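Local coordinates for uncharacterized protein (Wolinella succinogenes, PDB 3JYG), which is of unknown function but belongs to the 6-pyruvoyl tetrahydropterin synthase family and binds a zinc ion, at residues Asn67-Lys70 against Arg71-Glu75; Pro88-Pro91 against Thr92-His96; Lys119-Ser122 against Ser123-Glu127; Gln22-Pro26 against Asp27-Asp31; Leu34-Arg37 against His38-His42. All coordinates share one frame; numbering follows the deposited sequence.

Interaction 1 (Asn67-Lys70 against Arg71-Glu75); sequences NWFK and RFIDE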
# COMPACT_ATOMS: atom_id res chain seq x y z
N ASN A 67 7.84 -12.95 -15.07
CA ASN A 67 7.33 -12.83 -16.46
C ASN A 67 6.41 -13.99 -16.88
O ASN A 67 5.41 -13.77 -17.53
CB ASN A 67 8.48 -12.63 -17.49
CG ASN A 67 9.10 -11.23 -17.43
OD1 ASN A 67 8.57 -10.29 -16.80
ND2 ASN A 67 10.24 -11.09 -18.09
N TRP A 68 6.76 -15.21 -16.52
CA TRP A 68 5.89 -16.37 -16.77
C TRP A 68 4.52 -16.22 -16.11
O TRP A 68 3.52 -16.81 -16.56
CB TRP A 68 6.53 -17.67 -16.27
CG TRP A 68 6.61 -17.68 -14.78
CD1 TRP A 68 7.59 -17.10 -14.03
CD2 TRP A 68 5.65 -18.22 -13.85
NE1 TRP A 68 7.31 -17.25 -12.70
CE2 TRP A 68 6.14 -17.94 -12.56
CE3 TRP A 68 4.44 -18.90 -13.99
CZ2 TRP A 68 5.46 -18.33 -11.39
CZ3 TRP A 68 3.76 -19.27 -12.84
CH2 TRP A 68 4.28 -18.98 -11.55
N PHE A 69 4.49 -15.48 -15.01
CA PHE A 69 3.25 -15.31 -14.27
C PHE A 69 2.45 -14.21 -14.94
O PHE A 69 1.23 -14.33 -15.05
CB PHE A 69 3.52 -15.00 -12.80
CG PHE A 69 2.26 -14.77 -11.99
CD1 PHE A 69 1.49 -15.84 -11.58
CD2 PHE A 69 1.90 -13.49 -11.60
CE1 PHE A 69 0.37 -15.64 -10.82
CE2 PHE A 69 0.78 -13.27 -10.83
CZ PHE A 69 0.00 -14.35 -10.43
N LYS A 70 3.15 -13.17 -15.41
CA LYS A 70 2.57 -12.14 -16.27
C LYS A 70 1.87 -12.77 -17.48
O LYS A 70 0.74 -12.42 -17.79
CB LYS A 70 3.64 -11.15 -16.77
CG LYS A 70 3.04 -9.89 -17.34
CD LYS A 70 4.05 -8.73 -17.52
CE LYS A 70 3.30 -7.41 -17.67
NZ LYS A 70 2.44 -7.40 -18.89
N ARG A 71 2.55 -13.70 -18.13
CA ARG A 71 2.04 -14.34 -19.33
C ARG A 71 0.75 -15.09 -19.01
O ARG A 71 -0.22 -14.97 -19.74
CB ARG A 71 3.08 -15.28 -19.93
CG ARG A 71 2.87 -15.53 -21.44
CD ARG A 71 4.01 -16.38 -22.03
NE ARG A 71 4.19 -17.55 -21.17
CZ ARG A 71 5.15 -18.46 -21.28
NH1 ARG A 71 6.06 -18.40 -22.26
NH2 ARG A 71 5.19 -19.46 -20.41
N PHE A 72 0.77 -15.85 -17.94
CA PHE A 72 -0.42 -16.51 -17.41
C PHE A 72 -1.64 -15.58 -17.19
O PHE A 72 -2.71 -15.82 -17.74
CB PHE A 72 -0.09 -17.29 -16.14
CG PHE A 72 -1.30 -17.91 -15.51
CD1 PHE A 72 -1.85 -19.08 -16.04
CD2 PHE A 72 -1.94 -17.30 -14.44
CE1 PHE A 72 -2.99 -19.67 -15.48
CE2 PHE A 72 -3.11 -17.88 -13.89
CZ PHE A 72 -3.62 -19.07 -14.42
N ILE A 73 -1.47 -14.50 -16.46
CA ILE A 73 -2.53 -13.52 -16.29
C ILE A 73 -3.03 -13.00 -17.65
O ILE A 73 -4.24 -12.92 -17.88
CB ILE A 73 -2.05 -12.31 -15.41
CG1 ILE A 73 -1.70 -12.76 -13.97
CG2 ILE A 73 -3.08 -11.15 -15.39
CD1 ILE A 73 -2.80 -13.39 -13.19
N ASP A 74 -2.08 -12.65 -18.53
CA ASP A 74 -2.37 -12.03 -19.84
C ASP A 74 -3.09 -13.03 -20.78
O ASP A 74 -4.07 -12.69 -21.47
CB ASP A 74 -1.08 -11.51 -20.50
CG ASP A 74 -0.53 -10.20 -19.85
OD1 ASP A 74 -1.15 -9.61 -18.92
OD2 ASP A 74 0.58 -9.75 -20.28
N GLU A 75 -2.60 -14.27 -20.80
CA GLU A 75 -3.05 -15.27 -21.76
C GLU A 75 -4.25 -16.05 -21.30
O GLU A 75 -5.04 -16.52 -22.15
CB GLU A 75 -1.90 -16.18 -22.22
CG GLU A 75 -0.94 -15.36 -23.10
CD GLU A 75 0.26 -16.10 -23.61
OE1 GLU A 75 0.34 -17.32 -23.42
OE2 GLU A 75 1.14 -15.43 -24.21
O HOH W 1 3.07 -18.84 -18.32
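With chi1 of Phe69 at 178°, CG lies anti to the backbone N and the ring trails along the helix toward Ile73, whose CG1 stands beside its own backbone N and reaches back. CG1 comes over one face of the Phe69 ring, offset toward the rim and 4.0 Å from CE2, while CD1 of Ile73 meets CZ of Phe69. On another side of the helix the Lys70 chain runs nearly straight from the backbone as far as CE and bends only at its last torsion (chi4 -63°). That bend brings NZ to OD2 of Asp74 at 3.3 Å, a salt bridge whose hydrogen bond is weak. These i to i+4 pairs belong to helix 67-77, which packs in the family fold against strands 3-17 and 40-52 on the side of Phe69 and Ile73, the Phe69 ring meeting Phe11 edge to face. The backbone beneath is bonded in the same i to i+4 steps, Ile73 N to Phe69 O at 3.1 Å and Asp74 N to Lys70 O at 2.9 Å. The Trp68 ring carries CB of Phe69 over the centre of one face, and Phe28 of the second subunit meets the same indole. Water 1 donates to Trp68 O at 2.7 Å and accepts from Arg71 NH2 at 3.0 Å, lying in the guanidinium plane at its edge.

Interaction 2 (Pro88-Pro91 against Thr92-His96); sequences PLFP and TLLPH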
# COMPACT_ATOMS: atom_id res chain seq x y z
N PRO A 88 -24.79 -22.41 -9.97
CA PRO A 88 -26.08 -22.98 -10.43
C PRO A 88 -26.45 -22.55 -11.85
O PRO A 88 -27.27 -23.21 -12.51
CB PRO A 88 -27.09 -22.34 -9.47
CG PRO A 88 -26.29 -21.99 -8.27
CD PRO A 88 -24.94 -21.63 -8.72
N LEU A 89 -25.89 -21.43 -12.30
CA LEU A 89 -26.11 -21.01 -13.67
C LEU A 89 -25.17 -21.65 -14.68
O LEU A 89 -25.31 -21.40 -15.89
CB LEU A 89 -25.93 -19.48 -13.79
CG LEU A 89 -27.03 -18.56 -13.33
CD1 LEU A 89 -26.59 -17.09 -13.59
CD2 LEU A 89 -28.38 -18.88 -14.03
N PHE A 90 -24.20 -22.46 -14.21
CA PHE A 90 -23.30 -23.15 -15.17
C PHE A 90 -24.09 -23.74 -16.38
O PHE A 90 -23.78 -23.39 -17.53
CB PHE A 90 -22.39 -24.21 -14.49
CG PHE A 90 -21.23 -24.60 -15.31
CD1 PHE A 90 -20.01 -23.96 -15.17
CD2 PHE A 90 -21.37 -25.57 -16.32
CE1 PHE A 90 -18.94 -24.31 -16.00
CE2 PHE A 90 -20.31 -25.94 -17.12
CZ PHE A 90 -19.09 -25.31 -16.96
N PRO A 91 -25.11 -24.60 -16.15
CA PRO A 91 -25.87 -25.20 -17.26
C PRO A 91 -26.61 -24.19 -18.16
O PRO A 91 -26.82 -24.46 -19.34
CB PRO A 91 -26.90 -26.11 -16.53
CG PRO A 91 -26.24 -26.44 -15.21
CD PRO A 91 -25.46 -25.21 -14.85
N THR A 92 -27.02 -23.07 -17.59
CA THR A 92 -27.72 -22.01 -18.30
C THR A 92 -26.81 -21.16 -19.20
O THR A 92 -27.17 -20.85 -20.32
CB THR A 92 -28.44 -21.11 -17.31
OG1 THR A 92 -29.40 -21.91 -16.64
CG2 THR A 92 -29.17 -19.93 -18.01
N LEU A 93 -25.61 -20.84 -18.71
CA LEU A 93 -24.65 -20.01 -19.43
C LEU A 93 -23.75 -20.80 -20.32
O LEU A 93 -23.29 -20.26 -21.30
CB LEU A 93 -23.80 -19.18 -18.46
CG LEU A 93 -24.52 -18.13 -17.60
CD1 LEU A 93 -23.58 -17.64 -16.47
CD2 LEU A 93 -24.99 -17.00 -18.43
N LEU A 94 -23.51 -22.07 -19.99
CA LEU A 94 -22.79 -23.01 -20.88
C LEU A 94 -23.61 -24.26 -21.26
O LEU A 94 -23.21 -25.39 -20.93
CB LEU A 94 -21.43 -23.43 -20.27
CG LEU A 94 -20.36 -22.35 -20.06
CD1 LEU A 94 -20.60 -21.71 -18.66
CD2 LEU A 94 -18.92 -22.93 -20.19
N PRO A 95 -24.76 -24.07 -21.95
CA PRO A 95 -25.69 -25.17 -22.23
C PRO A 95 -25.10 -26.34 -23.03
O PRO A 95 -25.51 -27.49 -22.80
CB PRO A 95 -26.84 -24.47 -22.99
CG PRO A 95 -26.21 -23.28 -23.66
CD PRO A 95 -25.27 -22.80 -22.53
N HIS A 96 -24.12 -26.08 -23.90
CA HIS A 96 -23.47 -27.12 -24.68
C HIS A 96 -22.57 -28.01 -23.84
O HIS A 96 -22.07 -29.00 -24.35
CB HIS A 96 -22.64 -26.52 -25.83
CG HIS A 96 -23.46 -25.81 -26.85
ND1 HIS A 96 -23.98 -24.54 -26.65
CD2 HIS A 96 -23.89 -26.20 -28.08
CE1 HIS A 96 -24.67 -24.17 -27.71
NE2 HIS A 96 -24.63 -25.15 -28.60
O HOH W 2 -29.50 -22.38 -14.06
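Phe90 and Leu94 form the close-packed part of this turn. The Leu94 methyl CD1 sits over the centre of one Phe90 ring face, 4.1 Å from the centroid and 12° off the normal, a CH-pi contact. Its other methyl, CD2, reaches CZ of Phe90. The ring can lie under Leu94 because chi1 of Phe90, -162°, turns CG away from the backbone N and along the helix. Both residues are buried, with Phe90 packing on Val134 and Leu94 on Phe132 and Ile83, side chains of neighbouring strands. The other side faces solvent: Leu89 CB still lies 4.0 Å from CD1 of Leu93, but Thr92 is exposed and a water bridges there. Water 2 donates to Pro88 O at 2.8 Å and lies 2.6 Å from Thr92 OG1, tying the hydroxyl to the approach to the helix. Leu89 O takes Leu93 N at 2.9 Å, almost straight along its carbonyl, plus a weak bond from Thr92 N, and Phe90 O takes Leu94 N at 2.8 Å. Pro95 has no N-H to offer Pro91 O and instead presents CA at 3.2 Å, a CA-H...O contact. Leu94 leaves helical angles just before this proline, so the arrangement is that of a single-turn helix, 90-93, ending at a proline.

Interaction 3 (Lys119-Ser122 against Ser123-Glu127); sequences KGES and SPILE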
# COMPACT_ATOMS: atom_id res chain seq x y z
N LYS A 119 -17.67 -27.63 -32.43
CA LYS A 119 -17.20 -27.46 -33.79
C LYS A 119 -18.43 -27.31 -34.68
O LYS A 119 -19.43 -28.02 -34.51
CB LYS A 119 -16.45 -28.72 -34.15
CG LYS A 119 -15.23 -28.56 -34.99
CD LYS A 119 -14.82 -29.95 -35.51
CE LYS A 119 -16.05 -30.80 -35.80
NZ LYS A 119 -15.83 -31.85 -36.84
N GLY A 120 -18.38 -26.37 -35.60
CA GLY A 120 -19.55 -26.08 -36.44
C GLY A 120 -20.66 -25.23 -35.83
O GLY A 120 -21.65 -24.95 -36.50
N GLU A 121 -20.55 -24.84 -34.55
CA GLU A 121 -21.44 -23.84 -33.97
C GLU A 121 -21.11 -22.47 -34.58
O GLU A 121 -20.01 -22.27 -35.07
CB GLU A 121 -21.29 -23.75 -32.45
CG GLU A 121 -21.76 -24.95 -31.64
CD GLU A 121 -23.28 -25.12 -31.62
OE1 GLU A 121 -24.01 -24.13 -31.72
OE2 GLU A 121 -23.75 -26.26 -31.48
N SER A 122 -22.07 -21.55 -34.54
CA SER A 122 -21.88 -20.21 -35.14
C SER A 122 -20.73 -19.44 -34.51
O SER A 122 -20.28 -19.74 -33.38
CB SER A 122 -23.15 -19.38 -35.03
OG SER A 122 -23.39 -19.09 -33.68
N SER A 123 -20.23 -18.45 -35.24
CA SER A 123 -19.14 -17.62 -34.74
C SER A 123 -19.36 -17.00 -33.36
O SER A 123 -18.46 -17.04 -32.52
CB SER A 123 -18.84 -16.49 -35.73
OG SER A 123 -18.33 -17.07 -36.91
N PRO A 124 -20.55 -16.41 -33.14
CA PRO A 124 -20.83 -15.83 -31.82
C PRO A 124 -20.85 -16.85 -30.71
O PRO A 124 -20.45 -16.53 -29.57
CB PRO A 124 -22.22 -15.21 -31.99
CG PRO A 124 -22.30 -14.90 -33.53
CD PRO A 124 -21.71 -16.21 -34.06
N ILE A 125 -21.25 -18.07 -31.04
CA ILE A 125 -21.33 -19.12 -30.04
C ILE A 125 -19.90 -19.52 -29.62
O ILE A 125 -19.61 -19.69 -28.43
CB ILE A 125 -22.21 -20.33 -30.51
CG1 ILE A 125 -23.71 -19.96 -30.52
CG2 ILE A 125 -21.95 -21.58 -29.62
CD1 ILE A 125 -24.27 -19.50 -29.22
N LEU A 126 -19.01 -19.61 -30.60
CA LEU A 126 -17.58 -19.80 -30.32
C LEU A 126 -16.96 -18.70 -29.43
O LEU A 126 -16.18 -19.00 -28.54
CB LEU A 126 -16.80 -19.96 -31.62
CG LEU A 126 -17.17 -21.25 -32.36
CD1 LEU A 126 -16.39 -21.41 -33.69
CD2 LEU A 126 -16.95 -22.48 -31.49
N GLU A 127 -17.30 -17.44 -29.69
CA GLU A 127 -16.77 -16.31 -28.94
C GLU A 127 -17.28 -16.39 -27.51
O GLU A 127 -16.59 -16.02 -26.58
CB GLU A 127 -17.27 -14.99 -29.55
CG GLU A 127 -16.80 -14.79 -30.98
CD GLU A 127 -17.63 -13.82 -31.78
OE1 GLU A 127 -18.57 -13.15 -31.21
OE2 GLU A 127 -17.31 -13.71 -32.98
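Ser122 OG and the side chain of Ile125 meet at the start of a helix, with OG 3.3 Å from CG1 of Ile125 and 3.4 Å from CD of Pro124. The hydroxyl thus rests against carbon from two residues. Next to it, the Ile125 methyl CG2 lies 3.6 Å from CB of Glu121 and more loosely against its CG, so the two branches of one isoleucine are shared between two residues of the preceding loop. The Glu121 chain bends at chi2 (-71°), which leaves OE1 loosely beside the same methyl, 3.9 Å from CG2 of Ile125. Leu126 comes to the same loop from another side, its CG and CD1 lying near the backbone oxygens of Ser122 and Glu121. Ser122 is the N-cap residue of helix 123-131, and the proline two positions later belongs to the first turn, where a residue without an N-H costs no helical hydrogen bond. The first turn is held through Ser122 O, which accepts from Leu126 N at 3.1 Å in a nearly straight bond (167° at the hydrogen) and more weakly from Ile125 N at 3.0 Å. One step further on, Glu127 N bonds to Ser123 O at 3.1 Å and continues the helical pattern. Outside the two segments, the Glu121 side chain packs on His96 and Leu126 packs on Ile118, which set this surface helix start against the neighbouring loops.

Interaction 4 (Gln22-Pro26 against Asp27-Asp31); sequences QELNP and DFSLD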
# COMPACT_ATOMS: atom_id res chain seq x y z
N GLN A 22 -23.26 -15.29 -2.64
CA GLN A 22 -23.22 -14.16 -1.73
C GLN A 22 -24.44 -14.13 -0.75
O GLN A 22 -25.60 -14.24 -1.18
CB GLN A 22 -23.13 -12.84 -2.53
CG GLN A 22 -23.05 -11.59 -1.60
CD GLN A 22 -23.37 -10.28 -2.30
OE1 GLN A 22 -24.21 -10.23 -3.24
NE2 GLN A 22 -22.72 -9.20 -1.86
N GLU A 23 -24.18 -13.97 0.55
CA GLU A 23 -25.28 -13.64 1.50
C GLU A 23 -24.91 -12.43 2.36
O GLU A 23 -23.74 -12.23 2.68
CB GLU A 23 -25.63 -14.81 2.42
CG GLU A 23 -26.09 -16.06 1.73
CD GLU A 23 -26.10 -17.28 2.67
OE1 GLU A 23 -26.32 -17.12 3.91
OE2 GLU A 23 -25.90 -18.41 2.16
N LEU A 24 -25.90 -11.63 2.77
CA LEU A 24 -25.64 -10.46 3.62
C LEU A 24 -26.39 -10.47 4.97
O LEU A 24 -27.58 -10.84 5.02
CB LEU A 24 -25.96 -9.16 2.87
CG LEU A 24 -25.08 -8.95 1.63
CD1 LEU A 24 -25.63 -7.76 0.89
CD2 LEU A 24 -23.60 -8.73 2.07
N ASN A 25 -25.68 -10.08 6.03
CA ASN A 25 -26.30 -9.69 7.31
C ASN A 25 -26.76 -8.21 7.18
O ASN A 25 -25.92 -7.29 7.16
CB ASN A 25 -25.31 -9.89 8.46
CG ASN A 25 -25.91 -9.59 9.83
OD1 ASN A 25 -26.80 -8.76 9.97
ND2 ASN A 25 -25.42 -10.27 10.85
N PRO A 26 -28.08 -7.96 7.09
CA PRO A 26 -28.56 -6.62 6.79
C PRO A 26 -28.32 -5.61 7.90
O PRO A 26 -28.51 -4.41 7.67
CB PRO A 26 -30.07 -6.81 6.53
CG PRO A 26 -30.31 -8.27 6.50
CD PRO A 26 -29.21 -8.88 7.35
N ASP A 27 -27.93 -6.07 9.10
CA ASP A 27 -27.57 -5.14 10.20
C ASP A 27 -26.28 -4.37 9.91
O ASP A 27 -26.08 -3.24 10.41
CB ASP A 27 -27.41 -5.88 11.53
CG ASP A 27 -28.69 -6.53 12.01
OD1 ASP A 27 -29.81 -6.06 11.67
OD2 ASP A 27 -28.57 -7.53 12.77
N PHE A 28 -25.39 -5.01 9.12
CA PHE A 28 -24.07 -4.47 8.85
C PHE A 28 -24.02 -3.86 7.45
O PHE A 28 -23.35 -2.83 7.23
CB PHE A 28 -22.97 -5.54 9.06
CG PHE A 28 -22.76 -5.93 10.52
CD1 PHE A 28 -23.64 -6.80 11.16
CD2 PHE A 28 -21.70 -5.41 11.24
CE1 PHE A 28 -23.44 -7.16 12.50
CE2 PHE A 28 -21.50 -5.76 12.57
CZ PHE A 28 -22.37 -6.65 13.20
N SER A 29 -24.77 -4.48 6.53
CA SER A 29 -24.81 -4.05 5.13
C SER A 29 -25.83 -2.95 4.85
O SER A 29 -25.70 -2.23 3.86
CB SER A 29 -25.04 -5.25 4.20
OG SER A 29 -26.38 -5.73 4.31
N LEU A 30 -26.86 -2.87 5.70
CA LEU A 30 -27.94 -1.86 5.64
C LEU A 30 -28.96 -2.16 4.51
O LEU A 30 -30.18 -2.14 4.73
CB LEU A 30 -27.38 -0.42 5.55
CG LEU A 30 -26.31 0.00 6.58
CD1 LEU A 30 -25.85 1.40 6.30
CD2 LEU A 30 -26.77 -0.09 8.03
N ASP A 31 -28.43 -2.48 3.33
CA ASP A 31 -29.18 -2.94 2.16
C ASP A 31 -29.09 -4.49 2.09
O ASP A 31 -27.99 -5.05 2.17
CB ASP A 31 -28.54 -2.32 0.91
CG ASP A 31 -29.38 -2.48 -0.35
OD1 ASP A 31 -30.12 -3.49 -0.49
OD2 ASP A 31 -29.29 -1.58 -1.23
O HOH W 3 -26.70 -9.04 13.35
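Asn25 O gathers two backbone N-H groups where the chain passes from an extended run into the short helix 26-29: Ser29 N at 3.1 Å, in the carbonyl plane, and Phe28 N, also at 3.1 Å but well above that plane. Leu30 N then bonds to Pro26 O, and Leu30 leaves the helix with a positive phi of 75°. Asn25 is the N-cap. With CG anti to the backbone N (chi1 -176°), its side chain lies alongside the first turn and OD1 accepts from Asp27 N at 3.0 Å, an Asx turn that caps the helix. The same amide meets the edge of the Phe28 ring, its CG 3.8 Å from CD1 of Phe28 and its plane 78° from that of the ring. Water 3 accepts from Asn25 ND2 and donates to Asp27 OD2 at 2.5 Å. Ser29 OG, packed against Leu24 CB, donates to Asp31 O at 2.8 Å. From the third subunit, His65 bonds to Asn25 N, and Asn67 bonds through ND2 to Ser29 O. The amide is therefore held at both ends, by a backbone N-H at its oxygen and a water at its nitrogen, which should fix its flip.

Interaction 5 (Leu34-Arg37 against His38-His42); sequences LSCR and HLHGH. With ZN (zinc ion), chain G.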
# COMPACT_ATOMS: atom_id res chain seq x y z
N LEU A 34 -28.47 -8.45 -3.00
CA LEU A 34 -27.35 -9.35 -3.30
C LEU A 34 -26.70 -9.07 -4.66
O LEU A 34 -26.63 -9.91 -5.53
CB LEU A 34 -27.79 -10.82 -3.17
CG LEU A 34 -28.38 -11.20 -1.80
CD1 LEU A 34 -29.12 -12.54 -1.88
CD2 LEU A 34 -27.28 -11.19 -0.69
N SER A 35 -26.22 -7.85 -4.80
CA SER A 35 -25.73 -7.32 -6.07
C SER A 35 -24.53 -8.09 -6.67
O SER A 35 -24.37 -8.12 -7.89
CB SER A 35 -25.43 -5.82 -5.90
OG SER A 35 -24.17 -5.57 -5.25
N CYS A 36 -23.70 -8.71 -5.83
CA CYS A 36 -22.56 -9.48 -6.30
C CYS A 36 -23.01 -10.79 -7.01
O CYS A 36 -22.24 -11.38 -7.80
CB CYS A 36 -21.62 -9.79 -5.14
SG CYS A 36 -19.83 -9.51 -5.37
N ARG A 37 -24.28 -11.22 -6.78
CA ARG A 37 -24.84 -12.35 -7.56
C ARG A 37 -25.12 -11.94 -9.03
O ARG A 37 -25.38 -12.81 -9.89
CB ARG A 37 -26.13 -12.96 -6.91
CG ARG A 37 -25.87 -13.63 -5.55
CD ARG A 37 -27.14 -14.32 -5.02
NE ARG A 37 -26.94 -14.87 -3.68
CZ ARG A 37 -27.59 -15.94 -3.18
NH1 ARG A 37 -28.49 -16.59 -3.90
NH2 ARG A 37 -27.32 -16.36 -1.95
N HIS A 38 -25.10 -10.64 -9.32
CA HIS A 38 -25.29 -10.22 -10.73
C HIS A 38 -24.08 -10.53 -11.59
O HIS A 38 -22.95 -10.49 -11.09
CB HIS A 38 -25.63 -8.74 -10.81
CG HIS A 38 -26.93 -8.41 -10.14
ND1 HIS A 38 -27.20 -7.17 -9.60
CD2 HIS A 38 -28.02 -9.17 -9.89
CE1 HIS A 38 -28.42 -7.18 -9.07
NE2 HIS A 38 -28.92 -8.39 -9.21
N LEU A 39 -24.30 -10.87 -12.85
CA LEU A 39 -23.21 -10.87 -13.84
C LEU A 39 -22.64 -9.46 -13.86
O LEU A 39 -23.37 -8.47 -14.06
CB LEU A 39 -23.73 -11.19 -15.25
CG LEU A 39 -24.50 -12.49 -15.54
CD1 LEU A 39 -24.62 -12.75 -17.07
CD2 LEU A 39 -23.90 -13.66 -14.82
N HIS A 40 -21.34 -9.36 -13.59
CA HIS A 40 -20.66 -8.05 -13.65
C HIS A 40 -19.17 -8.26 -13.97
O HIS A 40 -18.80 -9.29 -14.54
CB HIS A 40 -20.89 -7.23 -12.36
CG HIS A 40 -20.36 -7.87 -11.12
ND1 HIS A 40 -21.02 -8.89 -10.47
CD2 HIS A 40 -19.23 -7.64 -10.40
CE1 HIS A 40 -20.31 -9.27 -9.41
NE2 HIS A 40 -19.23 -8.51 -9.33
N GLY A 41 -18.35 -7.30 -13.62
CA GLY A 41 -16.92 -7.38 -13.91
C GLY A 41 -16.15 -6.39 -13.08
O GLY A 41 -16.74 -5.62 -12.30
N HIS A 42 -14.83 -6.39 -13.31
CA HIS A 42 -13.85 -5.66 -12.52
C HIS A 42 -12.57 -5.44 -13.27
O HIS A 42 -12.24 -6.21 -14.16
CB HIS A 42 -13.46 -6.49 -11.31
CG HIS A 42 -14.57 -6.63 -10.34
ND1 HIS A 42 -15.13 -5.55 -9.71
CD2 HIS A 42 -15.24 -7.72 -9.92
CE1 HIS A 42 -16.11 -5.97 -8.93
NE2 HIS A 42 -16.17 -7.28 -9.03
ZN ZN G . -17.54 -8.67 -8.00
O HOH W 4 -15.90 -9.33 -6.24
O HOH W 5 -18.22 -6.93 -6.53
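Cys36 and His40 stand together beside a zinc ion, yet only the histidine binds it: Cys36 SG is 3.6 Å from the metal, too far for a ligand bond. His40 NE2 and His42 NE2 each coordinate the zinc at 2.2 Å. This His-X-His pair opens strand 40-52, and His17 on the adjacent strand 3-17 completes the three-histidine site characteristic of the 6-pyruvoyl tetrahydropterin synthase family. Water 4 and water 5 also lie on the metal, at 2.5 and 2.4 Å from it. His40 has its CG wedged between its backbone N and carbonyl carbon (chi1 62°), a setting that lets the ring fold back so that ND1 donates to His38 O at 2.6 Å. As His38 O lies close to the ring plane, this second-shell bond should fix the rotation of the ring. The 3-10 turn 35-37 meets the same ring, with Cys36 O at its edge, 3.3 Å from CE1 of His40, while Cys36 SG approaches it obliquely. His38 N bonds to Ser35 O at 3.0 Å and closes the turn, and Arg37 is tied through NH2 to Gln22 O. Over one face of the His38 ring lies Ser35 CA, 4.2 Å from the centroid.

Overall arrangement
Along the chain the order is interaction 4, 5, 1, 2, 3, all in the 6-pyruvoyl tetrahydropterin synthase fold. Interactions 4 and 5 are neighbours, with centres about 15 Å apart, and Gln22 joins them by reaching the 3-10 turn that precedes the zinc-binding strand 40-52. Interactions 2 and 3 also touch, through His96 against Glu121 and Ile125, with centres about 16 Å apart. Interaction 1, on helix 67-77 against the sheet, stands alone in its own chain, about 36 Å between centres from interaction 4. Across subunits, however, the surfaces of interactions 1 and 4 meet, so both contacts take part in the subunit interface of the three-chain assembly.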